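Local coordinates for PPC domain-containing protein (Pyrococcus horikoshii, PDB 2DT4) that is of unknown function but carries the plant- and prokaryote-conserved (PPC) domain and probably assembles as a trimer, at the interface of chains A and B. Residues are numbered along the deposited sequence; one frame, centred on the assembly and turned at random. Chains: chain A/B, Hypothetical protein PH0802.

Contact 1: the interface of chains A and B. Residues chain A 17, 25, 28-29; chain B 141-143.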
ATOM      1  N   PRO A  17      -5.474  -8.446 -17.698  1.00 10.46           N
ATOM      2  CA  PRO A  17      -5.784  -7.993 -19.056  1.00 11.86           C
ATOM      3  C   PRO A  17      -6.636  -6.728 -19.137  1.00 11.87           C
ATOM      4  O   PRO A  17      -7.562  -6.530 -18.349  1.00 10.87           O
ATOM      5  CB  PRO A  17      -6.527  -9.191 -19.649  1.00 12.54           C
ATOM      6  CG  PRO A  17      -5.982 -10.331 -18.955  1.00 11.40           C
ATOM      7  CD  PRO A  17      -5.810  -9.859 -17.519  1.00 11.19           C
ATOM      8  N   TYR A  25     -12.072  -9.890 -11.823  1.00  9.64           N
ATOM      9  CA  TYR A  25     -10.934 -10.705 -12.218  1.00  9.21           C
ATOM     10  C   TYR A  25     -10.257 -11.312 -10.991  1.00  8.85           C
ATOM     11  O   TYR A  25      -9.934 -12.478 -10.973  1.00  9.48           O
ATOM     12  CB  TYR A  25      -9.916  -9.875 -13.015  1.00  8.72           C
ATOM     13  CG  TYR A  25      -8.648 -10.605 -13.368  1.00 10.16           C
ATOM     14  CD1 TYR A  25      -8.462 -11.179 -14.621  1.00 11.34           C
ATOM     15  CD2 TYR A  25      -7.630 -10.746 -12.439  1.00 10.49           C
ATOM     16  CE1 TYR A  25      -7.294 -11.843 -14.933  1.00 10.28           C
ATOM     17  CE2 TYR A  25      -6.467 -11.410 -12.742  1.00 11.98           C
ATOM     18  CZ  TYR A  25      -6.309 -11.951 -13.984  1.00 12.56           C
ATOM     19  OH  TYR A  25      -5.140 -12.580 -14.287  1.00 13.78           O
ATOM     20  N   ASN A  28     -12.329 -14.177  -9.751  1.00  8.98           N
ATOM     21  CA  ASN A  28     -12.251 -15.327 -10.643  1.00  9.18           C
ATOM     22  C   ASN A  28     -10.882 -16.023 -10.588  1.00  9.18           C
ATOM     23  O   ASN A  28     -10.775 -17.261 -10.694  1.00  9.81           O
ATOM     24  CB  ASN A  28     -12.590 -14.873 -12.074  1.00  9.77           C
ATOM     25  CG  ASN A  28     -14.103 -14.639 -12.258  1.00 10.20           C
ATOM     26  OD1 ASN A  28     -14.917 -15.202 -11.499  1.00 13.49           O
ATOM     27  ND2 ASN A  28     -14.480 -13.823 -13.244  1.00 11.05           N
ATOM     28  N   PHE A  29      -9.834 -15.216 -10.472  1.00  9.02           N
ATOM     29  CA  PHE A  29      -8.482 -15.729 -10.254  1.00  9.32           C
ATOM     30  C   PHE A  29      -8.479 -16.632  -8.980  1.00  8.80           C
ATOM     31  O   PHE A  29      -7.979 -17.769  -9.013  1.00  8.73           O
ATOM     32  CB  PHE A  29      -7.474 -14.586 -10.176  1.00  9.23           C
ATOM     33  CG  PHE A  29      -6.120 -14.999  -9.706  1.00 12.36           C
ATOM     34  CD1 PHE A  29      -5.839 -14.966  -8.352  1.00 14.16           C
ATOM     35  CD2 PHE A  29      -5.123 -15.389 -10.583  1.00 17.92           C
ATOM     36  CE1 PHE A  29      -4.599 -15.310  -7.889  1.00 15.75           C
ATOM     37  CE2 PHE A  29      -3.880 -15.759 -10.083  1.00 17.19           C
ATOM     38  CZ  PHE A  29      -3.669 -15.741  -8.724  1.00 13.04           C
TER
ATOM     39  N   LEU B 141      -1.774 -12.097 -17.600  1.00 11.04           N
ATOM     40  CA  LEU B 141      -2.232 -13.382 -17.077  1.00 11.76           C
ATOM     41  C   LEU B 141      -3.699 -13.508 -17.502  1.00 12.16           C
ATOM     42  O   LEU B 141      -4.593 -12.885 -16.939  1.00 11.25           O
ATOM     43  CB  LEU B 141      -2.055 -13.511 -15.565  1.00 11.99           C
ATOM     44  CG  LEU B 141      -2.594 -14.792 -14.921  1.00 15.27           C
ATOM     45  CD1 LEU B 141      -1.873 -16.002 -15.485  1.00 17.76           C
ATOM     46  CD2 LEU B 141      -2.433 -14.768 -13.432  1.00 16.76           C
ATOM     47  N   LYS B 142      -3.939 -14.299 -18.549  1.00 13.36           N
ATOM     48  CA  LYS B 142      -5.285 -14.439 -19.088  1.00 15.30           C
ATOM     49  C   LYS B 142      -5.894 -15.661 -18.421  1.00 14.97           C
ATOM     50  O   LYS B 142      -5.331 -16.751 -18.517  1.00 17.05           O
ATOM     51  CB  LYS B 142      -5.204 -14.639 -20.607  1.00 16.22           C
ATOM     52  CG  LYS B 142      -6.579 -14.758 -21.281  1.00 18.62           C
ATOM     53  CD  LYS B 142      -7.131 -13.402 -21.630  1.00 23.13           C
ATOM     54  CE  LYS B 142      -8.321 -13.474 -22.574  1.00 24.53           C
ATOM     55  NZ  LYS B 142      -8.974 -12.127 -22.533  1.00 26.12           N
ATOM     56  N   LEU B 143      -7.035 -15.495 -17.740  1.00 15.97           N
ATOM     57  CA  LEU B 143      -7.711 -16.616 -17.082  1.00 16.45           C
ATOM     58  C   LEU B 143      -8.394 -17.543 -18.093  1.00 17.34           C
ATOM     59  O   LEU B 143      -8.586 -18.699 -17.729  1.00 18.41           O
ATOM     60  CB  LEU B 143      -8.749 -16.118 -16.083  1.00 16.38           C
ATOM     61  CG  LEU B 143      -8.209 -15.267 -14.937  1.00 16.79           C
ATOM     62  CD1 LEU B 143      -9.340 -14.817 -14.007  1.00 17.01           C
ATOM     63  CD2 LEU B 143      -7.123 -15.998 -14.136  1.00 18.24           C
ATOM     64  OXT LEU B 143      -8.724 -17.080 -19.194  1.00 17.88           O
TER
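A:Tyr25 and the C-terminal residue B:Leu143 cross obliquely, the branched end of the leucine lying over one face of the phenol ring. B:Leu143 CD1 stands 3.7 Å above the ring plane, displaced toward the rim rather than centred. Its CG comes to 3.5 Å from A:Tyr25 CE1, over the CE1 side of that same face. Tyrosine suits the place because it offers a flat apolar face to the leucine and a hydroxyl to the backbone beyond. With CG anti to the backbone N (chi1 175°), the ring carries its hydroxyl OH to the carbonyl O of B:Leu141, a hydrogen bond of 2.7 Å. The donor arrives at a C=O...donor angle of 131° and is tilted 34° out of the carbonyl plane. The side chain of B:Leu141 crosses A:Tyr25 at about a right angle and also meets A:Phe29 perpendicularly, its CD2 methyl lying 3.8 Å from A:Phe29 CE2. On the helix, A:Asn28 contributes mainly its aliphatic CB, 3.8 Å from B:Leu143 CD1. A:Pro17, a rigid ring without a backbone N-H, borders the same carbonyl, its CD lying 3.3 Å from B:Leu141 O. Helix 22-33 of one subunit thus receives the C-terminal tail of the next, two leucines giving the tail its grip and the tyrosine fixing its backbone, which would tie neighbouring subunits of the assembly together.

Contact 2: the interface of chains A and B. Residues chain A 43-44, 71-73; chain B 52-54, 61, 91, 104-105.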
ATOM      1  N   ILE A  43      -1.093  -1.395  -8.527  1.00  8.80           N
ATOM      2  CA  ILE A  43      -1.062  -0.121  -9.230  1.00  8.71           C
ATOM      3  C   ILE A  43      -1.495  -0.325 -10.672  1.00  9.25           C
ATOM      4  O   ILE A  43      -1.607  -1.449 -11.171  1.00  9.63           O
ATOM      5  CB  ILE A  43       0.369   0.507  -9.193  1.00  8.35           C
ATOM      6  CG1 ILE A  43       1.417  -0.402  -9.847  1.00 10.98           C
ATOM      7  CG2 ILE A  43       0.777   0.874  -7.730  1.00  9.10           C
ATOM      8  CD1 ILE A  43       2.812   0.222  -9.957  1.00 12.24           C
ATOM      9  N   GLY A  44      -1.686   0.780 -11.357  1.00  9.34           N
ATOM     10  CA  GLY A  44      -1.961   0.767 -12.778  1.00 10.00           C
ATOM     11  C   GLY A  44      -2.787   1.959 -13.173  1.00 10.00           C
ATOM     12  O   GLY A  44      -2.457   3.078 -12.774  1.00  9.37           O
ATOM     13  N   GLU A  71      -5.105   7.278 -12.870  1.00  7.87           N
ATOM     14  CA  GLU A  71      -3.960   6.506 -12.394  1.00  8.79           C
ATOM     15  C   GLU A  71      -4.361   5.780 -11.090  1.00  9.13           C
ATOM     16  O   GLU A  71      -4.896   6.392 -10.139  1.00  8.15           O
ATOM     17  CB  GLU A  71      -2.699   7.364 -12.179  1.00  8.76           C
ATOM     18  CG  GLU A  71      -2.153   7.985 -13.463  1.00 11.08           C
ATOM     19  CD  GLU A  71      -1.447   7.006 -14.387  1.00 14.11           C
ATOM     20  OE1 GLU A  71      -1.398   7.245 -15.618  1.00 12.81           O
ATOM     21  OE2 GLU A  71      -0.889   5.987 -13.923  1.00 14.46           O
ATOM     22  N   LEU A  72      -4.137   4.477 -11.061  1.00  8.80           N
ATOM     23  CA  LEU A  72      -4.410   3.660  -9.885  1.00  8.78           C
ATOM     24  C   LEU A  72      -3.167   3.754  -9.008  1.00  9.04           C
ATOM     25  O   LEU A  72      -2.206   3.038  -9.199  1.00  8.20           O
ATOM     26  CB  LEU A  72      -4.705   2.219 -10.332  1.00  8.68           C
ATOM     27  CG  LEU A  72      -5.566   1.241  -9.491  1.00 14.90           C
ATOM     28  CD1 LEU A  72      -5.159  -0.201  -9.611  1.00 11.37           C
ATOM     29  CD2 LEU A  72      -6.073   1.670  -8.127  1.00  9.64           C
ATOM     30  N   ILE A  73      -3.188   4.716  -8.085  1.00  8.21           N
ATOM     31  CA  ILE A  73      -2.039   5.049  -7.270  1.00  8.72           C
ATOM     32  C   ILE A  73      -1.831   4.002  -6.189  1.00  9.06           C
ATOM     33  O   ILE A  73      -0.714   3.549  -5.963  1.00  8.74           O
ATOM     34  CB  ILE A  73      -2.215   6.445  -6.658  1.00  7.80           C
ATOM     35  CG1 ILE A  73      -2.207   7.510  -7.757  1.00  9.19           C
ATOM     36  CG2 ILE A  73      -1.219   6.708  -5.488  1.00  9.32           C
ATOM     37  CD1 ILE A  73      -2.695   8.865  -7.304  1.00  8.87           C
TER
ATOM     38  N   GLY B  52       3.507  11.525 -12.798  1.00  9.74           N
ATOM     39  CA  GLY B  52       3.031  11.343 -14.157  1.00  9.85           C
ATOM     40  C   GLY B  52       1.622  10.804 -14.259  1.00  9.58           C
ATOM     41  O   GLY B  52       1.205   9.957 -13.476  1.00  9.93           O
ATOM     42  N   TYR B  53       0.888  11.317 -15.251  1.00  9.44           N
ATOM     43  CA  TYR B  53      -0.429  10.837 -15.657  1.00  9.50           C
ATOM     44  C   TYR B  53      -0.304  10.432 -17.122  1.00  9.66           C
ATOM     45  O   TYR B  53       0.083  11.267 -17.968  1.00 10.59           O
ATOM     46  CB  TYR B  53      -1.440  11.964 -15.514  1.00  9.98           C
ATOM     47  CG  TYR B  53      -2.804  11.596 -15.996  1.00  8.36           C
ATOM     48  CD1 TYR B  53      -3.734  10.970 -15.163  1.00  8.30           C
ATOM     49  CD2 TYR B  53      -3.184  11.897 -17.291  1.00  9.18           C
ATOM     50  CE1 TYR B  53      -4.994  10.631 -15.620  1.00  8.84           C
ATOM     51  CE2 TYR B  53      -4.407  11.576 -17.755  1.00  7.84           C
ATOM     52  CZ  TYR B  53      -5.334  10.931 -16.918  1.00  9.60           C
ATOM     53  OH  TYR B  53      -6.561  10.654 -17.465  1.00 11.30           O
ATOM     54  N   PHE B  54      -0.575   9.179 -17.455  1.00  9.28           N
ATOM     55  CA  PHE B  54      -0.331   8.713 -18.826  1.00 10.65           C
ATOM     56  C   PHE B  54      -1.413   9.244 -19.768  1.00 11.31           C
ATOM     57  O   PHE B  54      -2.602   9.161 -19.467  1.00 12.69           O
ATOM     58  CB  PHE B  54      -0.277   7.196 -18.895  1.00 10.28           C
ATOM     59  CG  PHE B  54       0.291   6.655 -20.165  1.00 12.19           C
ATOM     60  CD1 PHE B  54       1.621   6.787 -20.447  1.00 13.30           C
ATOM     61  CD2 PHE B  54      -0.528   5.982 -21.042  1.00 12.84           C
ATOM     62  CE1 PHE B  54       2.147   6.264 -21.632  1.00 14.15           C
ATOM     63  CE2 PHE B  54      -0.012   5.464 -22.209  1.00 12.65           C
ATOM     64  CZ  PHE B  54       1.316   5.602 -22.478  1.00 12.76           C
ATOM     65  N   TYR B  61       3.763  10.110 -20.813  1.00 14.85           N
ATOM     66  CA  TYR B  61       3.269  10.671 -19.560  1.00 13.76           C
ATOM     67  C   TYR B  61       3.318  12.132 -19.588  1.00 13.90           C
ATOM     68  O   TYR B  61       4.308  12.735 -19.966  1.00 14.86           O
ATOM     69  CB  TYR B  61       4.121  10.275 -18.354  1.00 13.88           C
ATOM     70  CG  TYR B  61       3.889   8.877 -17.872  1.00 13.48           C
ATOM     71  CD1 TYR B  61       2.853   8.594 -17.029  1.00 12.14           C
ATOM     72  CD2 TYR B  61       4.722   7.829 -18.260  1.00 16.06           C
ATOM     73  CE1 TYR B  61       2.617   7.314 -16.577  1.00 12.98           C
ATOM     74  CE2 TYR B  61       4.491   6.532 -17.820  1.00 14.58           C
ATOM     75  CZ  TYR B  61       3.450   6.285 -16.952  1.00 13.17           C
ATOM     76  OH  TYR B  61       3.203   5.019 -16.470  1.00 14.74           O
ATOM     77  N   HIS B  91       3.934   3.986  -8.087  1.00  7.53           N
ATOM     78  CA  HIS B  91       2.978   5.097  -8.005  1.00  7.43           C
ATOM     79  C   HIS B  91       3.017   5.620  -6.589  1.00  7.26           C
ATOM     80  O   HIS B  91       3.305   4.881  -5.652  1.00  7.78           O
ATOM     81  CB  HIS B  91       1.544   4.664  -8.325  1.00  7.71           C
ATOM     82  CG  HIS B  91       1.301   4.430  -9.785  1.00 10.29           C
ATOM     83  ND1 HIS B  91       0.238   4.990 -10.455  1.00 18.72           N
ATOM     84  CD2 HIS B  91       2.014   3.753 -10.714  1.00 13.27           C
ATOM     85  CE1 HIS B  91       0.263   4.607 -11.719  1.00 14.71           C
ATOM     86  NE2 HIS B  91       1.329   3.853 -11.905  1.00 14.24           N
ATOM     87  N   GLY B 104       0.237  10.049  -8.601  1.00  7.98           N
ATOM     88  CA  GLY B 104       0.243   9.458  -9.914  1.00  8.85           C
ATOM     89  C   GLY B 104       1.417   8.505 -10.010  1.00  8.21           C
ATOM     90  O   GLY B 104       1.951   8.063  -8.988  1.00  8.85           O
ATOM     91  N   HIS B 105       1.870   8.226 -11.229  1.00  8.84           N
ATOM     92  CA  HIS B 105       3.090   7.469 -11.443  1.00  9.14           C
ATOM     93  C   HIS B 105       4.269   8.280 -10.921  1.00  8.93           C
ATOM     94  O   HIS B 105       4.336   9.482 -11.162  1.00  9.98           O
ATOM     95  CB  HIS B 105       3.228   7.221 -12.945  1.00  9.77           C
ATOM     96  CG  HIS B 105       4.597   6.815 -13.379  1.00 12.12           C
ATOM     97  ND1 HIS B 105       5.296   7.471 -14.368  1.00 18.52           N
ATOM     98  CD2 HIS B 105       5.385   5.794 -12.969  1.00 15.39           C
ATOM     99  CE1 HIS B 105       6.455   6.864 -14.546  1.00 16.82           C
ATOM    100  NE2 HIS B 105       6.530   5.841 -13.714  1.00 19.97           N
TER
HETATM  101  O   HOH W   1       0.982   4.357  -3.899  1.00 11.41           O
HETATM  102  O   HOH W   2      -3.787   7.666 -17.283  1.00 15.54           O
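A:Glu71 reaches into chain B, where its carboxylate OE1 accepts a nearly straight hydrogen bond from the backbone N of B:Phe54, 2.8 Å long and 171° at the hydrogen. The N-H meets OE1 on the anti side, 31° out of the carboxylate plane. A bend at chi2 (-74°) turns the acid toward the backbone of strand 49-55, and the two methylenes of glutamate carry the carboxylate across to chain B. Water supplements this bond: water 2 links A:Glu71 OE1 to B:Phe54 O, while water 1 bridges A:Ile73 O and B:His91 O. An alanine in place of A:Glu71 would probably leave B:Phe54 N without its acceptor and water 2 without one of its partners. Among the apolar contacts, A:Glu71 CG lies 3.8 Å from B:Tyr53 CD1, the methylene rather than the acid lying beside the CD1 rim of the ring. The imidazole of B:His91 is sandwiched between A:Ile43, whose CB lies 3.8 Å above one face near the rim, and B:His105 CA, centred over the other face. A:Ile73 lays CG1 against B:Gly104, 3.8 Å from its CA, where the lack of a side chain makes room for the isoleucine. Together these contacts dock strand 69-82 of one subunit against strands 49-55 and 85-95 of its neighbour, and the buried acid would help to set their register.

Contact 3: the interface of chains A and B. Residues chain A 10-12, 33; chain B 3-6.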
ATOM      1  N   ARG A  10       0.598 -19.403  -1.314  1.00  7.43           N
ATOM      2  CA  ARG A  10       1.083 -19.088  -2.643  1.00  7.76           C
ATOM      3  C   ARG A  10       1.165 -17.582  -2.833  1.00  7.63           C
ATOM      4  O   ARG A  10       0.362 -16.828  -2.269  1.00  8.20           O
ATOM      5  CB  ARG A  10       0.202 -19.751  -3.707  1.00  7.21           C
ATOM      6  CG  ARG A  10       0.307 -21.272  -3.680  1.00  7.24           C
ATOM      7  CD  ARG A  10      -0.771 -21.964  -4.450  1.00  6.18           C
ATOM      8  NE  ARG A  10      -2.063 -21.846  -3.794  1.00  7.69           N
ATOM      9  CZ  ARG A  10      -3.257 -22.106  -4.336  1.00  7.10           C
ATOM     10  NH1 ARG A  10      -4.349 -21.964  -3.574  1.00  9.15           N
ATOM     11  NH2 ARG A  10      -3.361 -22.497  -5.597  1.00  8.26           N
ATOM     12  N   THR A  11       2.145 -17.181  -3.620  1.00  7.96           N
ATOM     13  CA  THR A  11       2.472 -15.776  -3.879  1.00  7.58           C
ATOM     14  C   THR A  11       2.388 -15.498  -5.396  1.00  6.77           C
ATOM     15  O   THR A  11       2.859 -16.295  -6.204  1.00  7.61           O
ATOM     16  CB  THR A  11       3.889 -15.504  -3.374  1.00  7.78           C
ATOM     17  OG1 THR A  11       3.994 -15.873  -1.986  1.00  8.19           O
ATOM     18  CG2 THR A  11       4.217 -14.025  -3.476  1.00  8.73           C
ATOM     19  N   TYR A  12       1.792 -14.365  -5.785  1.00  7.27           N
ATOM     20  CA  TYR A  12       1.575 -14.034  -7.177  1.00  7.54           C
ATOM     21  C   TYR A  12       1.833 -12.563  -7.513  1.00  7.95           C
ATOM     22  O   TYR A  12       1.649 -11.678  -6.680  1.00  7.74           O
ATOM     23  CB  TYR A  12       0.132 -14.341  -7.594  1.00  7.79           C
ATOM     24  CG  TYR A  12      -0.396 -15.744  -7.287  1.00  7.49           C
ATOM     25  CD1 TYR A  12      -0.447 -16.710  -8.275  1.00  7.80           C
ATOM     26  CD2 TYR A  12      -0.868 -16.078  -6.021  1.00  8.98           C
ATOM     27  CE1 TYR A  12      -0.960 -17.963  -8.017  1.00  8.90           C
ATOM     28  CE2 TYR A  12      -1.400 -17.318  -5.768  1.00  9.53           C
ATOM     29  CZ  TYR A  12      -1.430 -18.256  -6.764  1.00  8.97           C
ATOM     30  OH  TYR A  12      -1.995 -19.499  -6.510  1.00 10.91           O
ATOM     31  N   GLU A  33      -7.725 -20.659  -8.631  1.00 10.55           N
ATOM     32  CA  GLU A  33      -6.581 -21.140  -7.856  1.00 11.16           C
ATOM     33  C   GLU A  33      -6.972 -21.834  -6.559  1.00 10.86           C
ATOM     34  O   GLU A  33      -6.112 -22.377  -5.860  1.00 10.92           O
ATOM     35  CB  GLU A  33      -5.664 -19.962  -7.513  1.00 11.37           C
ATOM     36  CG  GLU A  33      -5.008 -19.320  -8.713  1.00 13.65           C
ATOM     37  CD  GLU A  33      -4.000 -20.240  -9.358  1.00 17.38           C
ATOM     38  OE1 GLU A  33      -4.202 -20.561 -10.545  1.00 23.14           O
ATOM     39  OE2 GLU A  33      -3.052 -20.708  -8.695  1.00 14.58           O
TER
ATOM     40  N   THR B   3       1.962 -18.023 -15.434  1.00 14.74           N
ATOM     41  CA  THR B   3       1.158 -18.420 -14.281  1.00 14.37           C
ATOM     42  C   THR B   3       1.028 -17.341 -13.229  1.00 13.36           C
ATOM     43  O   THR B   3       0.137 -17.407 -12.423  1.00 15.42           O
ATOM     44  CB  THR B   3       1.701 -19.679 -13.596  1.00 13.98           C
ATOM     45  OG1 THR B   3       2.923 -19.394 -12.888  1.00 13.04           O
ATOM     46  CG2 THR B   3       2.092 -20.737 -14.630  1.00 14.67           C
ATOM     47  N   GLY B   4       1.962 -16.402 -13.188  1.00 12.55           N
ATOM     48  CA  GLY B   4       1.945 -15.374 -12.190  1.00 11.55           C
ATOM     49  C   GLY B   4       2.362 -15.826 -10.809  1.00 11.03           C
ATOM     50  O   GLY B   4       2.303 -15.015  -9.892  1.00 10.32           O
ATOM     51  N   MET B   5       2.781 -17.089 -10.648  1.00 11.15           N
ATOM     52  CA  MET B   5       3.098 -17.620  -9.323  1.00 12.04           C
ATOM     53  C   MET B   5       4.625 -17.637  -9.116  1.00 11.48           C
ATOM     54  O   MET B   5       5.411 -18.054  -9.998  1.00 12.44           O
ATOM     55  CB  MET B   5       2.479 -19.007  -9.102  1.00 13.34           C
ATOM     56  CG  MET B   5       2.836 -19.594  -7.759  1.00 15.97           C
ATOM     57  SD  MET B   5       2.192 -21.244  -7.354  1.00 22.36           S
ATOM     58  CE  MET B   5       1.067 -20.943  -7.335  1.00  6.81           C
ATOM     59  N   PHE B   6       5.027 -17.166  -7.942  1.00  9.62           N
ATOM     60  CA  PHE B   6       6.427 -17.019  -7.571  1.00  9.65           C
ATOM     61  C   PHE B   6       6.668 -17.516  -6.155  1.00 10.01           C
ATOM     62  O   PHE B   6       5.748 -17.607  -5.338  1.00 10.94           O
ATOM     63  CB  PHE B   6       6.849 -15.541  -7.633  1.00  9.09           C
ATOM     64  CG  PHE B   6       6.715 -14.951  -8.980  1.00  9.51           C
ATOM     65  CD1 PHE B   6       7.743 -15.071  -9.901  1.00 12.19           C
ATOM     66  CD2 PHE B   6       5.528 -14.363  -9.380  1.00  9.27           C
ATOM     67  CE1 PHE B   6       7.593 -14.562 -11.175  1.00 12.09           C
ATOM     68  CE2 PHE B   6       5.377 -13.860 -10.647  1.00  7.93           C
ATOM     69  CZ  PHE B   6       6.421 -13.978 -11.560  1.00 10.68           C
TER
HETATM   70  O   HOH W   3       4.182 -19.310  -4.206  1.00 14.87           O
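A:Thr11 and B:Phe6 pair as antiparallel beta neighbours, B:Phe6 N giving its hydrogen to A:Thr11 O at 2.9 Å, with A:Tyr12 paired to B:Met5 in the same sense. Water 3 extends the pairing between A:Thr11 N and B:Phe6 O. B:Met5 runs at a slant past A:Tyr12, its CB 3.8 Å from A:Tyr12 CE1. CG anti to the backbone N (chi1 178°) sends the chain on toward A:Arg10, its SD 4.1 Å from A:Arg10 CG. A long, flexible, unbranched chain suits this place, since it can run past the ring toward the aliphatic stem of A:Arg10. The terminal methyl CE is modelled too close to its sulfur, so its contacts with A:Arg10 and A:Tyr12 are doubtful. The groups beneath are braced within chain A. A:Tyr12 OH donates to the carboxylate OE2 of A:Glu33 at 2.7 Å, which holds the far end of the ring. A:Arg10, its chain bent at chi3, turns the guanidinium end-on to the last residue of helix 22-33, where an arginine would probably favour the negative end of the helix dipole. Both NH1 and NH2 converge on the carbonyl oxygen of A:Glu33, which lies in the guanidinium plane; NH2 approaches on a lone pair at 2.8 Å, whereas NH1 comes from above the carbonyl plane.

The C-alpha centres of contact 1 and contact 3 lie about 12 Å apart, and both draw on helix 22-33 of chain A: contact 1 uses its middle, contact 3 its last residue. In these two contacts chain A receives both ends of chain B; contact 3 also joins strand 5-16 of both chains, at different residues. Contact 2 stands about 22 Å from contact 1 and 24 Å from contact 3, and joins different strands. The interface is therefore pinned at two neighbouring places and one distant one by unlike surfaces of the two chains, as suits a non-two-fold arrangement that could repeat around the three copies of the deposited assembly.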